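PDB 4YYC: putative trimethylamine methyltransferase from Rhizobium meliloti, which probably acts as a methyltransferase of the trimethylamine methyltransferase family. Local coordinates for residues 134-139 with 386-391; 315-320 with 354-359. All coordinates share one frame; numbering follows the deposited sequence.

Contact 1: residues 134-139 with 386-391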
loop_
_atom_site.group_PDB
_atom_site.type_symbol
_atom_site.label_atom_id
_atom_site.label_comp_id
_atom_site.label_asym_id
_atom_site.label_seq_id
_atom_site.Cartn_x
_atom_site.Cartn_y
_atom_site.Cartn_z
ATOM N N ALA A 134 15.183 12.635 -1.659
ATOM C CA ALA A 134 14.044 13.472 -1.978
ATOM C C ALA A 134 12.990 12.705 -2.765
ATOM O O ALA A 134 13.321 11.747 -3.485
ATOM C CB ALA A 134 14.505 14.688 -2.768
ATOM N N THR A 135 11.745 13.135 -2.614
ATOM C CA THR A 135 10.623 12.613 -3.424
ATOM C C THR A 135 9.790 13.794 -3.870
ATOM O O THR A 135 9.406 14.641 -3.067
ATOM C CB THR A 135 9.781 11.584 -2.637
ATOM O OG1 THR A 135 10.564 10.415 -2.405
ATOM C CG2 THR A 135 8.522 11.171 -3.408
ATOM N N VAL A 136 9.532 13.842 -5.195
ATOM C CA VAL A 136 8.814 14.934 -5.823
ATOM C C VAL A 136 7.633 14.337 -6.598
ATOM O O VAL A 136 7.817 13.558 -7.525
ATOM C CB VAL A 136 9.761 15.664 -6.806
ATOM C CG1 VAL A 136 9.043 16.737 -7.588
ATOM C CG2 VAL A 136 10.944 16.260 -6.045
ATOM N N PHE A 137 6.422 14.787 -6.266
ATOM C CA PHE A 137 5.198 14.326 -6.903
ATOM C C PHE A 137 4.801 15.275 -8.032
ATOM O O PHE A 137 4.757 16.507 -7.846
ATOM C CB PHE A 137 4.051 14.270 -5.921
ATOM C CG PHE A 137 4.210 13.242 -4.841
ATOM C CD1 PHE A 137 4.671 11.984 -5.116
ATOM C CD2 PHE A 137 3.818 13.540 -3.524
ATOM C CE1 PHE A 137 4.761 11.021 -4.092
ATOM C CE2 PHE A 137 3.900 12.587 -2.517
ATOM C CZ PHE A 137 4.377 11.336 -2.797
ATOM N N ALA A 138 4.384 14.699 -9.164
ATOM C CA ALA A 138 3.863 15.443 -10.312
ATOM C C ALA A 138 2.563 14.836 -10.782
ATOM O O ALA A 138 2.316 13.634 -10.553
ATOM C CB ALA A 138 4.814 15.429 -11.476
ATOM N N PRO A 139 1.729 15.616 -11.459
ATOM C CA PRO A 139 0.451 15.040 -11.933
ATOM C C PRO A 139 0.533 13.995 -13.033
ATOM O O PRO A 139 1.581 13.734 -13.647
ATOM C CB PRO A 139 -0.336 16.267 -12.425
ATOM C CG PRO A 139 0.375 17.465 -11.852
ATOM C CD PRO A 139 1.790 17.064 -11.657
ATOM N N THR A 386 11.376 6.539 -4.482
ATOM C CA THR A 386 11.300 7.114 -5.825
ATOM C C THR A 386 11.579 8.624 -5.733
ATOM O O THR A 386 10.976 9.327 -4.933
ATOM C CB THR A 386 9.929 6.814 -6.471
ATOM O OG1 THR A 386 9.700 5.413 -6.450
ATOM C CG2 THR A 386 9.845 7.290 -7.903
ATOM N N ASN A 387 12.413 9.157 -6.631
ATOM C CA ASN A 387 12.762 10.567 -6.603
ATOM C C ASN A 387 11.771 11.439 -7.354
ATOM O O ASN A 387 11.476 12.540 -6.916
ATOM C CB ASN A 387 14.163 10.784 -7.197
ATOM C CG ASN A 387 15.256 10.121 -6.387
ATOM O OD1 ASN A 387 15.988 9.290 -6.907
ATOM N ND2 ASN A 387 15.372 10.483 -5.129
ATOM N N PHE A 388 11.247 10.974 -8.481
ATOM C CA PHE A 388 10.341 11.755 -9.290
ATOM C C PHE A 388 9.170 10.876 -9.644
ATOM O O PHE A 388 9.363 9.794 -10.197
ATOM C CB PHE A 388 11.032 12.290 -10.541
ATOM C CG PHE A 388 10.115 12.999 -11.457
ATOM C CD1 PHE A 388 9.390 14.091 -11.003
ATOM C CD2 PHE A 388 9.950 12.586 -12.786
ATOM C CE1 PHE A 388 8.524 14.753 -11.834
ATOM C CE2 PHE A 388 9.042 13.238 -13.624
ATOM C CZ PHE A 388 8.332 14.323 -13.140
ATOM N N VAL A 389 7.986 11.315 -9.269
ATOM C CA VAL A 389 6.797 10.540 -9.469
ATOM C C VAL A 389 5.891 11.250 -10.455
ATOM O O VAL A 389 5.055 12.118 -10.100
ATOM C CB VAL A 389 6.062 10.305 -8.129
ATOM C CG1 VAL A 389 4.917 9.329 -8.326
ATOM C CG2 VAL A 389 6.994 9.819 -7.033
ATOM N N LEU A 390 5.988 10.820 -11.703
ATOM C CA LEU A 390 4.993 11.181 -12.691
ATOM C C LEU A 390 3.717 10.429 -12.392
ATOM O O LEU A 390 3.740 9.327 -11.834
ATOM C CB LEU A 390 5.521 10.816 -14.082
ATOM C CG LEU A 390 4.812 11.500 -15.264
ATOM C CD1 LEU A 390 4.875 13.003 -15.140
ATOM C CD2 LEU A 390 5.476 10.969 -16.545
ATOM N N HIS A 391 2.561 11.012 -12.716
ATOM C CA HIS A 391 1.271 10.353 -12.535
ATOM C C HIS A 391 0.927 10.139 -11.060
ATOM O O HIS A 391 0.250 9.178 -10.690
ATOM C CB HIS A 391 1.104 9.024 -13.248
ATOM C CG HIS A 391 1.694 8.957 -14.626
ATOM N ND1 HIS A 391 1.230 9.693 -15.689
ATOM C CD2 HIS A 391 2.650 8.154 -15.122
ATOM C CE1 HIS A 391 1.898 9.378 -16.772
ATOM N NE2 HIS A 391 2.766 8.437 -16.463
#

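Contact 2: residues 315-320 with 354-359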
loop_
_atom_site.group_PDB
_atom_site.type_symbol
_atom_site.label_atom_id
_atom_site.label_comp_id
_atom_site.label_asym_id
_atom_site.label_seq_id
_atom_site.Cartn_x
_atom_site.Cartn_y
_atom_site.Cartn_z
ATOM N N PHE A 315 16.897 7.809 -14.335
ATOM C CA PHE A 315 16.511 6.442 -14.624
ATOM C C PHE A 315 14.991 6.375 -14.390
ATOM O O PHE A 315 14.532 6.431 -13.234
ATOM C CB PHE A 315 17.280 5.543 -13.625
ATOM C CG PHE A 315 17.133 4.047 -13.787
ATOM C CD1 PHE A 315 15.917 3.430 -13.891
ATOM C CD2 PHE A 315 18.246 3.241 -13.730
ATOM C CE1 PHE A 315 15.819 2.070 -13.979
ATOM C CE2 PHE A 315 18.168 1.867 -13.768
ATOM C CZ PHE A 315 16.949 1.274 -13.915
ATOM N N GLY A 316 14.238 6.240 -15.472
ATOM C CA GLY A 316 12.771 6.139 -15.409
ATOM C C GLY A 316 12.329 4.735 -15.671
ATOM O O GLY A 316 13.093 3.914 -16.179
ATOM N N THR A 317 11.117 4.413 -15.276
ATOM C CA THR A 317 10.507 3.151 -15.610
ATOM C C THR A 317 8.972 3.429 -15.604
ATOM O O THR A 317 8.457 3.868 -14.590
ATOM C CB THR A 317 10.873 2.076 -14.556
ATOM O OG1 THR A 317 12.247 1.664 -14.716
ATOM C CG2 THR A 317 10.023 0.849 -14.671
ATOM N N PHE A 318 8.279 3.065 -16.681
ATOM C CA PHE A 318 6.845 2.841 -16.626
ATOM C C PHE A 318 6.690 1.342 -16.807
ATOM O O PHE A 318 7.100 0.812 -17.864
ATOM C CB PHE A 318 6.085 3.581 -17.704
ATOM C CG PHE A 318 4.644 3.252 -17.707
ATOM C CD1 PHE A 318 3.776 3.948 -16.916
ATOM C CD2 PHE A 318 4.164 2.180 -18.465
ATOM C CE1 PHE A 318 2.427 3.604 -16.880
ATOM C CE2 PHE A 318 2.811 1.855 -18.443
ATOM C CZ PHE A 318 1.961 2.567 -17.639
ATOM N N ALA A 319 6.133 0.680 -15.810
ATOM C CA ALA A 319 6.005 -0.759 -15.862
ATOM C C ALA A 319 4.692 -1.243 -15.293
ATOM O O ALA A 319 4.308 -0.917 -14.170
ATOM C CB ALA A 319 7.217 -1.422 -15.213
ATOM N N ALA A 320 3.951 -1.908 -16.138
ATOM C CA ALA A 320 2.698 -2.518 -15.755
ATOM C C ALA A 320 2.666 -3.933 -16.298
ATOM O O ALA A 320 3.661 -4.402 -16.912
ATOM C CB ALA A 320 1.563 -1.663 -16.279
ATOM N N PHE A 354 15.710 8.430 -9.703
ATOM C CA PHE A 354 14.824 7.368 -10.152
ATOM C C PHE A 354 13.378 7.893 -10.250
ATOM O O PHE A 354 12.897 8.585 -9.358
ATOM C CB PHE A 354 14.918 6.212 -9.130
ATOM C CG PHE A 354 14.046 5.067 -9.452
ATOM C CD1 PHE A 354 14.190 4.380 -10.628
ATOM C CD2 PHE A 354 13.076 4.673 -8.555
ATOM C CE1 PHE A 354 13.359 3.307 -10.936
ATOM C CE2 PHE A 354 12.238 3.619 -8.842
ATOM C CZ PHE A 354 12.397 2.911 -10.033
ATOM N N ARG A 355 12.700 7.496 -11.328
ATOM C CA ARG A 355 11.283 7.774 -11.553
ATOM C C ARG A 355 10.579 6.461 -11.841
ATOM O O ARG A 355 11.049 5.643 -12.612
ATOM C CB ARG A 355 11.088 8.703 -12.773
ATOM C CG ARG A 355 9.651 8.851 -13.285
ATOM C CD ARG A 355 9.355 7.916 -14.438
ATOM N NE ARG A 355 7.939 7.675 -14.619
ATOM C CZ ARG A 355 7.350 7.412 -15.778
ATOM N NH1 ARG A 355 7.983 7.492 -16.940
ATOM N NH2 ARG A 355 6.066 7.105 -15.779
ATOM N N THR A 356 9.450 6.246 -11.179
ATOM C CA THR A 356 8.558 5.108 -11.425
ATOM C C THR A 356 7.243 5.384 -10.684
ATOM O O THR A 356 7.083 6.385 -10.022
ATOM C CB THR A 356 9.119 3.721 -10.960
ATOM O OG1 THR A 356 8.392 2.660 -11.625
ATOM C CG2 THR A 356 8.998 3.517 -9.466
ATOM N N GLY A 357 6.299 4.489 -10.859
ATOM C CA GLY A 357 5.112 4.467 -10.007
ATOM C C GLY A 357 4.124 5.565 -10.203
ATOM O O GLY A 357 3.913 6.058 -11.329
ATOM N N GLY A 358 3.556 5.995 -9.100
ATOM C CA GLY A 358 2.433 6.921 -9.130
ATOM C C GLY A 358 1.143 6.253 -8.698
ATOM O O GLY A 358 1.152 5.190 -8.099
ATOM N N SER A 359 0.039 6.965 -8.853
ATOM C CA SER A 359 -1.304 6.480 -8.485
ATOM C C SER A 359 -1.961 5.880 -9.730
ATOM O O SER A 359 -2.857 6.486 -10.368
ATOM C CB SER A 359 -2.120 7.620 -7.860
ATOM O OG SER A 359 -1.511 8.066 -6.636
HETATM O O HOH W 1 5.575 2.540 -13.621
#

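Contact 1: residues 134-139 with 386-391
Phe137 and Val389 lie side by side and point the same way, with Val389 CG2 at the ring edge, 3.7 Å from Phe137 CD1. Beneath them the backbones are tightly joined: Val389 N donates to Val136 O at 2.8 Å, almost straight out from the carbonyl, and Ala138 N donates to Val389 O. The opposite face carries Val136 and Phe388, and the Phe388 ring also meets Ala138, with CE1 3.8 Å from Ala138 CB. This is a buried parallel beta pairing in a mixed three-stranded sheet, where 134-137 runs between 388-389 and the antiparallel strand 44-45. At its start, side chains add to the backbone bond from Val136 N to Asn387 O. Asn387 ND2 reaches Ala134 O at 2.9 Å, in the carbonyl plane. Thr135 holds OG1 anti to its carbonyl carbon (chi1 -67°), 2.8 Å from Thr386 O, to which it donates, while Arg46 NE also bonds this hydroxyl. A valine here would probably leave Thr386 O without this donor and Arg46 NE without its acceptor. The far end is looser. His391 N bonds Pro139 O at 3.0 Å from well above the carbonyl plane; His391 CB points away from 134-139, and NE2 of its ring bonds a bound unknown ligand.

Contact 2: residues 315-320 with 354-359
Phe315 and Phe354 meet in an offset edge-to-face pair, the edge of Phe354 turned toward the face of Phe315 with the planes at 66°. Their nearest atoms are the two CD1 carbons, Phe315 CD1 and Phe354 CD1, 3.8 Å apart. The strands beneath them run parallel and are joined through helix 334-350 in a beta-alpha-beta crossover, consistent with the TIM barrel of this methyltransferase family. Arg355 N donates to Phe315 O at 2.9 Å in a fairly straight bond, whereas the next link, from Thr317 N to Arg355 O, is bent and weak. On the face away from the two phenylalanines, the Arg355 chain bends at chi2 (-96°), which brings CD to 4.0 Å from Gly316 CA. Farther along, the guanidinium takes Thr317 O over one face, offset toward the rim, while NH2 lies at the edge of the Phe318 ring, the two planes 45° apart. Second-shell groups position these side chains. Helices 286-307 and 334-350 pack against the Phe315 ring, and Ala343, Ala344 and Ala347 of the latter touch Phe354. Phe275 stacks on Phe318; Arg355 NH2 bonds a bound unknown ligand and NH1 makes a weak bond to Ser273 OG. Thr356 OG1 lies 3.2 Å from Thr317 O and is hydrogen-bonded to Ser340 OG. Where the strands part, a water accepts from Ala319 N at 2.9 Å and makes weak bonds with Thr317 O and Gly357 N.

Both contacts are buried near the centre of the chain, their centres about 9 Å apart, and contact 2 is nested inside the long loop closed by contact 1. They share no element, but 354-359 runs beside 386-391: Asn387 N probably bonds Phe354 O at 2.8 Å, and His391 O probably bonds Ser359 N. Contact 1 has the more regular backbone pairing, supplemented by polar side chains at its start. Contact 2 relies more on an aromatic pair packed against helices, with a water where its strands separate. Their polar ends converge, since His391 touches Arg355 and both side chains bond the unknown ligand, probably acquired during crystallisation.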